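Local coordinates for protein putative sugar isomerase (Parabacteroides distasonis, PDB 3LMZ) that probably acts as a sugar isomerase built on a xylose isomerase-like TIM barrel, though its reaction is unproven, at residues Y78-I83 with F95-R100; P110-L115 with W148-D153; Y141-D146 with L168-D173; K180-V185 with R220-T225; I205-I210 with I243-G248. All blocks are in the same frame, centred on the assembly; numbering follows the deposited sequence. Where two conformers were deposited one is given.

Contact 1 of 5, residues Y78-I83 with F95-R100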
# COMPACT_ATOMS: atom_id res chain seq x y z
N TYR A 78 11.54 13.36 -14.76
CA TYR A 78 10.86 14.66 -14.83
C TYR A 78 11.66 15.86 -14.34
O TYR A 78 11.27 17.03 -14.61
CB TYR A 78 9.50 14.61 -14.13
CG TYR A 78 9.59 14.70 -12.63
CD1 TYR A 78 9.72 13.58 -11.82
CD2 TYR A 78 9.52 15.94 -12.01
CE1 TYR A 78 9.82 13.71 -10.40
CE2 TYR A 78 9.61 16.06 -10.62
CZ TYR A 78 9.73 14.93 -9.81
OH TYR A 78 9.86 15.03 -8.43
N ALA A 79 12.70 15.58 -13.56
CA ALA A 79 13.57 16.60 -12.99
C ALA A 79 14.87 15.89 -12.61
O ALA A 79 14.96 14.66 -12.65
CB ALA A 79 12.89 17.22 -11.77
N VAL A 80 15.84 16.73 -12.27
CA VAL A 80 17.11 16.22 -11.72
C VAL A 80 17.33 16.73 -10.29
O VAL A 80 17.00 17.92 -9.99
CB VAL A 80 18.36 16.60 -12.58
CG1 VAL A 80 18.33 15.87 -13.98
CG2 VAL A 80 18.49 18.13 -12.79
N GLY A 81 17.84 15.83 -9.43
CA GLY A 81 18.25 16.20 -8.07
C GLY A 81 17.50 15.47 -7.00
O GLY A 81 16.76 14.55 -7.29
N PRO A 82 17.65 15.90 -5.74
CA PRO A 82 18.46 17.05 -5.35
C PRO A 82 19.94 17.00 -5.71
O PRO A 82 20.60 15.99 -5.59
CB PRO A 82 18.33 17.06 -3.83
CG PRO A 82 17.02 16.31 -3.52
CD PRO A 82 16.83 15.35 -4.65
N ILE A 83 20.46 18.13 -6.14
CA ILE A 83 21.88 18.35 -6.43
C ILE A 83 22.38 19.44 -5.47
O ILE A 83 21.88 20.56 -5.52
CB ILE A 83 22.14 18.81 -7.90
CG1 ILE A 83 21.59 17.79 -8.92
CG2 ILE A 83 23.66 19.04 -8.09
CD1 ILE A 83 21.59 18.24 -10.36
N PHE A 95 23.17 23.10 -14.27
CA PHE A 95 22.25 23.65 -15.27
C PHE A 95 22.58 23.01 -16.63
O PHE A 95 21.67 22.67 -17.37
CB PHE A 95 22.30 25.19 -15.26
CG PHE A 95 21.38 25.82 -14.30
CD1 PHE A 95 21.71 25.87 -12.97
CD2 PHE A 95 20.15 26.30 -14.68
CE1 PHE A 95 20.85 26.46 -12.05
CE2 PHE A 95 19.28 26.89 -13.79
CZ PHE A 95 19.63 26.95 -12.45
N ASP A 96 23.86 22.88 -16.96
CA ASP A 96 24.18 22.28 -18.26
C ASP A 96 23.70 20.81 -18.30
O ASP A 96 23.08 20.37 -19.27
CB ASP A 96 25.67 22.42 -18.56
CG ASP A 96 26.05 21.77 -19.86
OD1 ASP A 96 25.45 22.08 -20.90
OD2 ASP A 96 26.95 20.92 -19.81
N TYR A 97 23.91 20.09 -17.20
CA TYR A 97 23.41 18.71 -17.10
C TYR A 97 21.89 18.64 -17.28
O TYR A 97 21.38 17.87 -18.11
CB TYR A 97 23.84 18.19 -15.75
CG TYR A 97 23.18 16.90 -15.26
CD1 TYR A 97 23.53 15.66 -15.79
CD2 TYR A 97 22.38 16.93 -14.12
CE1 TYR A 97 23.01 14.48 -15.24
CE2 TYR A 97 21.83 15.75 -13.56
CZ TYR A 97 22.16 14.54 -14.09
OH TYR A 97 21.68 13.42 -13.45
N ALA A 98 21.15 19.52 -16.60
CA ALA A 98 19.71 19.52 -16.81
C ALA A 98 19.31 19.70 -18.29
O ALA A 98 18.44 19.05 -18.81
CB ALA A 98 19.04 20.54 -15.96
N LYS A 99 20.02 20.61 -18.94
CA LYS A 99 19.71 20.88 -20.35
C LYS A 99 20.01 19.65 -21.20
O LYS A 99 19.24 19.29 -22.10
CB LYS A 99 20.53 22.09 -20.84
CG LYS A 99 20.30 22.45 -22.31
CD LYS A 99 20.90 23.81 -22.68
CE LYS A 99 20.65 24.15 -24.14
NZ LYS A 99 21.22 25.48 -24.50
N ARG A 100 21.15 19.02 -20.92
CA ARG A 100 21.56 17.82 -21.67
C ARG A 100 20.57 16.65 -21.47
O ARG A 100 20.37 15.84 -22.34
CB ARG A 100 22.95 17.39 -21.27
CG ARG A 100 24.05 18.36 -21.72
CD ARG A 100 25.48 17.95 -21.34
NE ARG A 100 25.87 16.74 -22.03
CZ ARG A 100 26.21 15.57 -21.45
NH1 ARG A 100 26.35 15.45 -20.12
NH2 ARG A 100 26.48 14.55 -22.24
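Val-80 and Tyr-97 run past each other in opposite directions, and the valine's CG1 comes up against the CE2 corner of the ring. CG1 of Val-80 lies 3.5 Å from CE2 of Tyr-97 and meets the ring obliquely. The tyrosine gets there because CG stands anti to the backbone N (chi1 166°), which carries the ring from helix 88-101 toward the strand's side chains. Ile-83 reaches the same ring atoms, CD2 and CE2, from further along strand 76-85, its CD1 4.1 Å from CE2 of Tyr-97, also at a slant. The other branch of the valine, CG2, faces the small methyl of Ala-98, with 4.0 Å between CG2 of Val-80 and CB of Ala-98. This is the strand-to-helix half of a beta-alpha-beta unit of the TIM barrel, completed by strand 105-110; the short segments are nearly antiparallel at 153°, their axes 9.1 Å apart. No hydrogen bond links the two segments, and the tyrosine's polar end is satisfied by the carbonyl O of Leu-54. Replacing Tyr-97 with an alanine would probably open a gap beside Val-80 and Ile-83 and leave that carbonyl without its phenolic partner. Ala-98 also packs on Ile-106 of strand 105-110.

Contact 2 of 5, residues P110-L115 with W148-D153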
# COMPACT_ATOMS: atom_id res chain seq x y z
N PRO A 110 21.50 24.87 -2.86
CA PRO A 110 22.62 25.85 -3.05
C PRO A 110 22.96 26.54 -1.74
O PRO A 110 22.03 26.94 -0.99
CB PRO A 110 22.03 26.84 -4.02
CG PRO A 110 20.56 26.84 -3.72
CD PRO A 110 20.19 25.50 -3.12
N ASN A 111 24.24 26.80 -1.51
CA ASN A 111 24.62 27.62 -0.36
C ASN A 111 23.85 28.96 -0.47
O ASN A 111 23.61 29.50 -1.57
CB ASN A 111 26.14 27.94 -0.40
CG ASN A 111 27.02 26.74 -0.13
OD1 ASN A 111 26.57 25.61 -0.11
ND2 ASN A 111 28.32 26.99 0.08
N TYR A 112 23.45 29.52 0.66
CA TYR A 112 22.66 30.78 0.64
C TYR A 112 23.31 31.86 -0.21
O TYR A 112 22.64 32.57 -0.92
CB TYR A 112 22.52 31.37 2.07
CG TYR A 112 21.54 30.68 2.99
CD1 TYR A 112 20.24 30.45 2.63
CD2 TYR A 112 21.90 30.37 4.30
CE1 TYR A 112 19.36 29.80 3.47
CE2 TYR A 112 20.99 29.75 5.18
CZ TYR A 112 19.72 29.47 4.75
OH TYR A 112 18.76 28.85 5.55
N GLU A 113 24.62 32.00 -0.09
CA GLU A 113 25.31 33.08 -0.80
C GLU A 113 25.30 32.93 -2.29
O GLU A 113 25.67 33.85 -3.03
CB GLU A 113 26.76 33.25 -0.28
CG GLU A 113 27.76 32.18 -0.61
CD GLU A 113 27.74 30.95 0.31
OE1 GLU A 113 26.90 30.85 1.26
OE2 GLU A 113 28.62 30.05 0.06
N LEU A 114 24.94 31.74 -2.76
CA LEU A 114 24.84 31.44 -4.18
C LEU A 114 23.47 31.64 -4.79
O LEU A 114 23.32 31.45 -6.01
CB LEU A 114 25.34 30.02 -4.48
CG LEU A 114 26.80 29.73 -4.14
CD1 LEU A 114 27.12 28.25 -4.27
CD2 LEU A 114 27.73 30.61 -5.00
N LEU A 115 22.48 32.05 -4.00
CA LEU A 115 21.16 32.31 -4.54
C LEU A 115 21.12 33.36 -5.66
O LEU A 115 20.43 33.18 -6.68
CB LEU A 115 20.20 32.66 -3.41
CG LEU A 115 19.77 31.43 -2.57
CD1 LEU A 115 19.08 31.90 -1.31
CD2 LEU A 115 18.94 30.44 -3.32
N TRP A 148 11.06 30.34 1.60
CA TRP A 148 10.26 31.46 1.19
C TRP A 148 10.99 32.78 1.41
O TRP A 148 11.09 33.60 0.50
CB TRP A 148 8.92 31.48 1.90
CG TRP A 148 7.99 32.61 1.51
CD1 TRP A 148 7.74 33.78 2.21
CD2 TRP A 148 7.20 32.68 0.31
NE1 TRP A 148 6.81 34.54 1.52
CE2 TRP A 148 6.47 33.89 0.36
CE3 TRP A 148 7.00 31.81 -0.76
CZ2 TRP A 148 5.53 34.24 -0.64
CZ3 TRP A 148 6.08 32.15 -1.73
CH2 TRP A 148 5.37 33.35 -1.68
N VAL A 149 11.47 32.99 2.64
CA VAL A 149 12.09 34.27 2.98
C VAL A 149 13.33 34.53 2.12
O VAL A 149 13.64 35.68 1.77
CB VAL A 149 12.44 34.35 4.52
CG1 VAL A 149 11.22 33.97 5.35
CG2 VAL A 149 13.63 33.47 4.86
N HIS A 150 14.05 33.46 1.76
CA HIS A 150 15.28 33.59 0.92
C HIS A 150 15.02 33.70 -0.58
O HIS A 150 15.93 34.03 -1.35
CB HIS A 150 16.24 32.44 1.22
CG HIS A 150 16.97 32.61 2.51
ND1 HIS A 150 16.49 32.15 3.71
CD2 HIS A 150 18.11 33.28 2.78
CE1 HIS A 150 17.33 32.50 4.67
NE2 HIS A 150 18.33 33.17 4.13
N THR A 151 13.80 33.40 -1.02
CA THR A 151 13.46 33.41 -2.43
C THR A 151 12.36 34.41 -2.88
O THR A 151 12.25 34.67 -4.09
CB THR A 151 13.06 32.03 -2.94
OG1 THR A 151 11.88 31.58 -2.28
CG2 THR A 151 14.20 31.02 -2.75
N LYS A 152 11.56 34.95 -1.95
CA LYS A 152 10.36 35.68 -2.33
C LYS A 152 10.70 36.95 -3.15
O LYS A 152 9.87 37.41 -3.95
CB LYS A 152 9.56 36.03 -1.09
CG LYS A 152 10.31 36.84 -0.07
CD LYS A 152 9.45 37.33 1.13
CE LYS A 152 8.98 38.79 0.94
NZ LYS A 152 10.11 39.82 0.91
N ASP A 153 11.91 37.50 -2.96
CA ASP A 153 12.29 38.68 -3.69
C ASP A 153 13.13 38.41 -4.94
O ASP A 153 13.55 39.37 -5.62
CB ASP A 153 13.03 39.65 -2.76
CG ASP A 153 12.12 40.33 -1.76
OD1 ASP A 153 10.88 40.38 -1.95
OD2 ASP A 153 12.68 40.83 -0.74
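Aromatic stacking joins Tyr-112 to His-150: the two rings form an offset stack, their centroids 4.2 Å apart and their planes tilted by 16°. The overlap is uneven. CE1 of Tyr-112 sits over the middle of the imidazole, whereas NE2 of His-150 lies over the tyrosine face toward its rim; the closest pair is CD1 of Tyr-112 with CD2 of His-150, at 3.5 Å. Apolar packing comes from Leu-115, whose CD1 is 3.8 Å from CB of His-150 and thus touches the root of the histidine side chain while Tyr-112 covers its ring. In this way the loop between strand 105-110 and helix 115-125 of the TIM barrel is joined to helix 144-151.

Hydrogen bonds fix both rings from outside the pair. Tyr-112 OH bonds to the carboxylate of Asp-146, and His-150 ND1 to the carbonyl O of the same residue, which restrains rotation of the imidazole. An alanine in place of His-150 would probably leave the face of Tyr-112 without its stacking partner and the methyl CD1 of Leu-115 with less to pack on. With no hydrogen bond or ion pair between the segments, the chemistry implies a contact held mainly by ring overlap and dispersion, with Asp-146 helping to set both rings, the tyrosine through its side chain and the histidine through its backbone.

Contact 3 of 5, residues Y141-D146 with L168-D173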
# COMPACT_ATOMS: atom_id res chain seq x y z
N TYR A 141 18.06 25.98 5.12
CA TYR A 141 16.74 25.59 4.64
C TYR A 141 16.05 24.57 5.51
O TYR A 141 15.63 23.52 5.03
CB TYR A 141 16.79 25.06 3.19
CG TYR A 141 17.56 25.93 2.24
CD1 TYR A 141 17.15 27.22 1.97
CD2 TYR A 141 18.71 25.44 1.60
CE1 TYR A 141 17.90 28.05 1.11
CE2 TYR A 141 19.45 26.23 0.73
CZ TYR A 141 19.05 27.53 0.49
OH TYR A 141 19.83 28.32 -0.37
N PRO A 142 15.91 24.89 6.81
CA PRO A 142 15.24 23.91 7.66
C PRO A 142 13.79 23.67 7.33
O PRO A 142 13.28 22.54 7.54
CB PRO A 142 15.35 24.50 9.08
CG PRO A 142 15.61 25.93 8.89
CD PRO A 142 16.30 26.10 7.54
N ASP A 143 13.10 24.71 6.82
CA ASP A 143 11.67 24.61 6.58
C ASP A 143 11.16 25.48 5.40
O ASP A 143 11.92 26.24 4.78
CB ASP A 143 10.87 24.86 7.88
CG ASP A 143 10.95 26.33 8.37
OD1 ASP A 143 11.46 27.22 7.64
OD2 ASP A 143 10.52 26.57 9.54
N ALA A 144 9.87 25.41 5.12
CA ALA A 144 9.31 26.07 3.96
C ALA A 144 9.42 27.59 4.13
O ALA A 144 9.77 28.29 3.18
CB ALA A 144 7.87 25.66 3.79
N THR A 145 9.21 28.10 5.35
CA THR A 145 9.30 29.55 5.59
C THR A 145 10.67 30.07 5.30
O THR A 145 10.83 31.15 4.72
CB THR A 145 8.94 29.88 7.04
OG1 THR A 145 7.60 29.44 7.27
CG2 THR A 145 9.12 31.41 7.32
N ASP A 146 11.70 29.29 5.66
CA ASP A 146 13.07 29.74 5.39
C ASP A 146 13.35 29.81 3.89
O ASP A 146 14.01 30.75 3.44
CB ASP A 146 14.09 28.82 6.03
CG ASP A 146 15.49 29.37 5.92
OD1 ASP A 146 15.77 30.39 6.60
OD2 ASP A 146 16.30 28.84 5.14
N LEU A 168 7.15 19.13 8.85
CA LEU A 168 6.42 18.80 10.05
C LEU A 168 7.41 18.58 11.20
O LEU A 168 7.16 18.98 12.34
CB LEU A 168 5.47 17.63 9.89
CG LEU A 168 4.43 17.39 11.02
CD1 LEU A 168 3.24 18.32 10.94
CD2 LEU A 168 3.91 15.94 11.02
N ARG A 169 8.55 17.94 10.92
CA ARG A 169 9.57 17.71 11.97
C ARG A 169 10.17 19.01 12.48
O ARG A 169 10.64 19.04 13.64
CB ARG A 169 10.67 16.81 11.48
CG ARG A 169 10.19 15.37 11.32
CD ARG A 169 11.30 14.47 10.73
NE ARG A 169 12.47 14.47 11.59
CZ ARG A 169 13.64 15.06 11.31
NH1 ARG A 169 13.84 15.68 10.17
NH2 ARG A 169 14.64 15.01 12.21
N ASN A 170 10.16 20.07 11.66
CA ASN A 170 10.56 21.37 12.14
C ASN A 170 9.45 22.08 12.94
O ASN A 170 9.67 23.26 13.36
CB ASN A 170 11.04 22.30 11.01
CG ASN A 170 12.10 23.26 11.49
OD1 ASN A 170 13.10 22.84 12.09
ND2 ASN A 170 11.89 24.55 11.23
N GLY A 171 8.32 21.43 13.20
CA GLY A 171 7.20 22.07 13.89
C GLY A 171 6.28 22.96 13.05
O GLY A 171 5.49 23.76 13.59
N CYS A 172 6.30 22.74 11.72
CA CYS A 172 5.53 23.51 10.76
C CYS A 172 4.41 22.65 10.26
O CYS A 172 4.54 21.42 10.29
CB CYS A 172 6.40 23.99 9.61
SG CYS A 172 7.82 25.00 10.12
N ASP A 173 3.30 23.28 9.87
CA ASP A 173 2.14 22.63 9.25
C ASP A 173 2.37 22.63 7.73
O ASP A 173 2.35 23.69 7.09
CB ASP A 173 0.89 23.43 9.61
CG ASP A 173 -0.37 22.88 9.00
OD1 ASP A 173 -0.36 22.09 8.06
OD2 ASP A 173 -1.43 23.23 9.52
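Asp-143 meets both Asn-170 and Cys-172 through one carboxylate oxygen, OD2, and this is the tight part of the contact. ND2 of Asn-170 donates to OD2 of Asp-143 over 3.0 Å, but the bond is bent, at 135°, and enters from above the carboxylate plane, 51° out of it. The oxygen lies close to the amide plane of Asn-170, and the carboxylate and amide planes stand 83° apart. SG of Cys-172 lies 3.2 Å from the same OD2. The other oxygen of Asp-143 turns back to its own segment: OD1 accepts from the backbone N of Asp-146 at 2.9 Å, the N-cap bond of helix 144-151. The carboxylate's place between the backbone N and the carbonyl carbon turns OD1 back toward that N-H.

The contact thus joins the start of one TIM-barrel helix, 144-151, to the end of another, 164-169, where Gly-171 closes a Schellman motif at positive phi before Asp-173 caps helix 174-181. The looser side is at Pro-142, where CB comes no nearer than 4.1 Å to ND2 of Asn-170. All four touching residues are partly exposed, and Asn-170 has a further neighbour in Pro-136, while Leu-168 packs on Val-7 of the second subunit.

Contact 4 of 5, residues K180-V185 with R220-T225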
# COMPACT_ATOMS: atom_id res chain seq x y z
N LYS A 180 0.18 29.05 2.01
CA LYS A 180 0.92 30.32 1.96
C LYS A 180 1.79 30.44 0.73
O LYS A 180 1.83 31.51 0.06
CB LYS A 180 1.79 30.47 3.21
CG LYS A 180 1.00 30.74 4.47
CD LYS A 180 1.90 31.00 5.68
CE LYS A 180 2.63 29.75 6.13
NZ LYS A 180 3.32 29.93 7.43
N TYR A 181 2.51 29.37 0.44
CA TYR A 181 3.72 29.44 -0.41
C TYR A 181 3.57 28.82 -1.78
O TYR A 181 4.54 28.72 -2.50
CB TYR A 181 4.91 28.81 0.32
CG TYR A 181 5.18 29.36 1.71
CD1 TYR A 181 5.07 30.73 1.96
CD2 TYR A 181 5.61 28.56 2.76
CE1 TYR A 181 5.33 31.28 3.24
CE2 TYR A 181 5.84 29.09 4.04
CZ TYR A 181 5.73 30.46 4.26
OH TYR A 181 5.99 31.00 5.50
N HIS A 182 2.38 28.34 -2.11
CA HIS A 182 2.15 27.62 -3.38
C HIS A 182 2.71 28.22 -4.64
O HIS A 182 3.15 27.48 -5.52
CB HIS A 182 0.65 27.27 -3.58
CG HIS A 182 -0.22 28.43 -3.88
ND1 HIS A 182 -0.77 29.24 -2.91
CD2 HIS A 182 -0.60 28.95 -5.08
CE1 HIS A 182 -1.43 30.22 -3.50
NE2 HIS A 182 -1.34 30.07 -4.81
N THR A 183 2.77 29.56 -4.70
CA THR A 183 3.31 30.19 -5.90
C THR A 183 4.80 29.87 -6.15
O THR A 183 5.32 30.01 -7.29
CB THR A 183 3.11 31.71 -5.86
OG1 THR A 183 3.70 32.25 -4.66
CG2 THR A 183 1.59 32.05 -5.87
N ARG A 184 5.50 29.42 -5.10
CA ARG A 184 6.88 28.97 -5.22
C ARG A 184 7.08 27.51 -4.79
O ARG A 184 8.15 27.18 -4.35
CB ARG A 184 7.79 29.89 -4.41
CG ARG A 184 7.86 31.28 -5.03
CD ARG A 184 8.73 32.19 -4.22
NE ARG A 184 8.83 33.55 -4.75
CZ ARG A 184 9.69 33.96 -5.68
NH1 ARG A 184 10.54 33.15 -6.26
NH2 ARG A 184 9.70 35.25 -6.06
N VAL A 185 6.05 26.65 -4.82
CA VAL A 185 6.26 25.21 -4.59
C VAL A 185 6.29 24.52 -5.96
O VAL A 185 5.26 24.44 -6.67
CB VAL A 185 5.15 24.59 -3.71
CG1 VAL A 185 5.31 23.06 -3.57
CG2 VAL A 185 5.12 25.28 -2.30
N ARG A 220 -5.54 20.46 -4.46
CA ARG A 220 -6.66 20.80 -5.34
C ARG A 220 -6.99 22.30 -5.21
O ARG A 220 -7.17 22.99 -6.20
CB ARG A 220 -7.88 19.96 -5.01
CG ARG A 220 -7.76 18.50 -5.34
CD ARG A 220 -8.92 17.72 -4.78
NE ARG A 220 -8.66 16.28 -4.87
CZ ARG A 220 -9.35 15.39 -4.19
NH1 ARG A 220 -10.36 15.81 -3.42
NH2 ARG A 220 -9.05 14.09 -4.31
N GLU A 221 -7.03 22.80 -3.98
CA GLU A 221 -7.41 24.19 -3.73
C GLU A 221 -6.43 25.18 -4.38
O GLU A 221 -6.90 26.23 -4.91
CB GLU A 221 -7.59 24.43 -2.22
CG GLU A 221 -7.70 25.88 -1.82
CD GLU A 221 -7.82 26.09 -0.31
OE1 GLU A 221 -8.37 25.20 0.38
OE2 GLU A 221 -7.37 27.16 0.17
N VAL A 222 -5.12 24.89 -4.33
CA VAL A 222 -4.13 25.81 -4.92
C VAL A 222 -3.72 25.40 -6.32
O VAL A 222 -2.88 26.07 -6.93
CB VAL A 222 -2.84 25.89 -4.03
CG1 VAL A 222 -3.18 26.34 -2.59
CG2 VAL A 222 -2.09 24.59 -4.06
N ASN A 223 -4.35 24.35 -6.82
CA ASN A 223 -4.05 23.77 -8.13
C ASN A 223 -2.55 23.50 -8.32
O ASN A 223 -1.95 23.95 -9.26
CB ASN A 223 -4.64 24.63 -9.24
CG ASN A 223 -4.71 23.91 -10.57
OD1 ASN A 223 -5.10 22.73 -10.66
ND2 ASN A 223 -4.34 24.62 -11.62
N TYR A 224 -1.95 22.76 -7.37
CA TYR A 224 -0.60 22.22 -7.52
C TYR A 224 -0.50 21.16 -8.63
O TYR A 224 -1.08 20.08 -8.53
CB TYR A 224 -0.07 21.71 -6.16
CG TYR A 224 1.32 21.07 -6.30
CD1 TYR A 224 2.44 21.87 -6.51
CD2 TYR A 224 1.48 19.70 -6.18
CE1 TYR A 224 3.70 21.32 -6.67
CE2 TYR A 224 2.77 19.09 -6.30
CZ TYR A 224 3.89 19.95 -6.56
OH TYR A 224 5.20 19.43 -6.67
N THR A 225 0.25 21.47 -9.69
CA THR A 225 0.32 20.59 -10.86
C THR A 225 1.70 19.93 -11.01
O THR A 225 1.97 19.31 -12.04
CB THR A 225 -0.06 21.33 -12.16
OG1 THR A 225 0.86 22.38 -12.34
CG2 THR A 225 -1.50 21.86 -12.12
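His-182 and Val-222 meet where two outer helices of the TIM barrel, 174-181 and 212-221, run out into the turns that precede strands 185-193 and 227-230. The first kind of interaction is a CH-pi contact. CB of Val-222 stands over one face of the imidazole, 4.0 Å from the ring centroid of His-182 and 26° off the ring normal, displaced toward the rim. Its closest atom is CG of His-182, at 3.7 Å, while the methyl CG1 reaches toward ND1 and CG2 toward the histidine CB. The valine thus crosses the histidine obliquely, with both methyls in touch with it. With chi1 at 72° the imidazole is swung between the backbone N and the carbonyl carbon, and ND1 is held by the carbonyl O of Lys-179 in the preceding helical turn.

Apolar packing is the second kind. Val-185, at the start of its strand, directs CG1 to CE1 of Tyr-224, 3.9 Å away, the two side chains crossing at about a right angle. Val-185 and Tyr-224 are both buried, and Val-185 also leans on Met-160 and Leu-162 of the neighbouring strand.

Backbone geometry shapes the helix ends: Asn-223 leaves helix 212-221 at positive phi in a Schellman motif, after which the chain turns to Tyr-224. That ring, whose OH bonds to the carbonyl O of Met-227, presents its edge to segment 180-185, with CE1 of Tyr-224 3.5 Å from the carbonyl O of Val-185, which lies in the ring plane.

Contact 5 of 5, residues I205-I210 with I243-G248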
# COMPACT_ATOMS: atom_id res chain seq x y z
N ILE A 205 3.61 5.62 4.92
CA ILE A 205 2.56 6.59 4.77
C ILE A 205 1.27 6.01 5.32
O ILE A 205 0.88 4.86 5.01
CB ILE A 205 2.38 7.03 3.30
CG1 ILE A 205 3.58 7.92 2.92
CG2 ILE A 205 1.02 7.72 3.09
CD1 ILE A 205 3.52 8.47 1.51
N GLY A 206 0.63 6.81 6.18
CA GLY A 206 -0.59 6.41 6.86
C GLY A 206 -0.38 6.04 8.31
O GLY A 206 -1.33 6.15 9.11
N ARG A 207 0.82 5.56 8.64
CA ARG A 207 1.17 5.16 10.01
C ARG A 207 1.60 6.32 10.88
O ARG A 207 1.70 6.16 12.10
CB ARG A 207 2.25 4.08 10.03
CG ARG A 207 1.87 2.85 9.35
CD ARG A 207 2.88 1.76 9.64
NE ARG A 207 2.83 0.57 8.79
CZ ARG A 207 3.49 -0.54 9.04
NH1 ARG A 207 4.15 -0.68 10.19
NH2 ARG A 207 3.41 -1.50 8.20
N GLY A 208 1.99 7.43 10.28
CA GLY A 208 2.57 8.57 10.98
C GLY A 208 1.60 9.70 11.19
O GLY A 208 0.40 9.51 11.31
N LYS A 209 2.13 10.90 11.23
CA LYS A 209 1.37 12.07 11.68
C LYS A 209 0.90 12.98 10.56
O LYS A 209 0.09 13.88 10.81
CB LYS A 209 2.18 12.92 12.70
CG LYS A 209 2.43 12.22 14.01
CD LYS A 209 1.13 11.93 14.69
N ILE A 210 1.40 12.81 9.34
CA ILE A 210 1.11 13.75 8.24
C ILE A 210 -0.37 13.62 7.82
O ILE A 210 -0.89 12.50 7.78
CB ILE A 210 2.01 13.50 7.03
CG1 ILE A 210 3.46 13.84 7.35
CG2 ILE A 210 1.46 14.28 5.81
CD1 ILE A 210 3.82 15.35 7.33
N ILE A 243 7.80 0.94 0.78
CA ILE A 243 7.52 1.74 -0.43
C ILE A 243 6.12 1.40 -0.93
O ILE A 243 5.25 2.27 -1.11
CB ILE A 243 8.57 1.53 -1.53
CG1 ILE A 243 9.93 2.13 -1.15
CG2 ILE A 243 8.04 2.17 -2.81
CD1 ILE A 243 11.08 1.58 -2.02
N ALA A 244 5.84 0.12 -1.07
CA ALA A 244 4.55 -0.32 -1.70
C ALA A 244 3.35 -0.06 -0.81
O ALA A 244 2.35 0.46 -1.28
CB ALA A 244 4.64 -1.83 -2.04
N GLU A 245 3.51 -0.27 0.51
CA GLU A 245 2.43 0.08 1.42
C GLU A 245 2.15 1.57 1.39
O GLU A 245 1.01 2.02 1.35
CB GLU A 245 2.77 -0.31 2.87
CG GLU A 245 1.67 0.05 3.88
CD GLU A 245 1.97 -0.35 5.32
OE1 GLU A 245 2.87 -1.22 5.51
OE2 GLU A 245 1.25 0.18 6.20
N SER A 246 3.22 2.39 1.37
CA SER A 246 3.04 3.82 1.38
C SER A 246 2.33 4.30 0.11
O SER A 246 1.46 5.20 0.16
CB SER A 246 4.40 4.50 1.44
OG SER A 246 5.12 4.30 2.64
N ILE A 247 2.67 3.72 -1.05
CA ILE A 247 2.06 4.04 -2.32
C ILE A 247 0.58 3.64 -2.30
O ILE A 247 -0.31 4.40 -2.77
CB ILE A 247 2.87 3.42 -3.50
CG1 ILE A 247 4.22 4.14 -3.67
CG2 ILE A 247 2.01 3.41 -4.76
CD1 ILE A 247 4.17 5.64 -3.97
N GLY A 248 0.28 2.46 -1.80
CA GLY A 248 -1.12 2.06 -1.69
C GLY A 248 -1.96 2.98 -0.85
O GLY A 248 -3.04 3.34 -1.22
O HOH W 1 -0.29 2.43 6.09
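Arg-207 and Glu-245 form a side-on salt bridge between the loop that leads to helix 212-221 and the long C-terminal helix 240-256 of this TIM barrel. NE of Arg-207 donates to OE2 of Glu-245 at 3.1 Å in a nearly straight bond (166°), lying in the guanidinium plane. NH2 of Arg-207 reaches OE1 of Glu-245 at 2.8 Å, using that oxygen's syn lone pair. The two flat groups are twisted by 39°, so the fork is not coplanar. Extended chains on both residues bring the charges together, crossing at about a right angle.

OE2 of the buried glutamate has further partners: Lys-251 of the second subunit pairs with it, and a water donates to it. The surrounding positive charge would be likely to favour the ionised carboxylate. NH2 of Arg-207 in turn also bonds to the carbonyl O of Arg-41 of the second subunit, placing the ion pair at the dimer interface.

The backbone of Ile-205 is satisfied at both ends. Its N donates to OG of Ser-246 at 3.0 Å and 169°, while that hydroxyl is also bonded to the carbonyl O of Gly-242. The same water that meets Glu-245 gives its other hydrogen to the carbonyl O of Ile-205, 2.9 Å from the water oxygen.

Overall arrangement
The five contacts follow the wall of a single TIM barrel. Contacts 2, 3 and 4 form a connected group: contacts 2 and 3 share helix 144-151, with centres about 15 Å apart, and join through Pro-110 O and Tyr-141 OH (2.7 Å). Contact 4 adds Tyr-181, whose OH lies 2.9 Å from OG1 of Thr-145 in contact 3 and whose ring stacks on Trp-148 of contact 2. Contact 3 reaches contact 5 through Leu-168 and Ile-210, and both touch the second subunit. Contact 1 touches none of the others and lies across the chain's centre from contact 5, about 28 Å between centres.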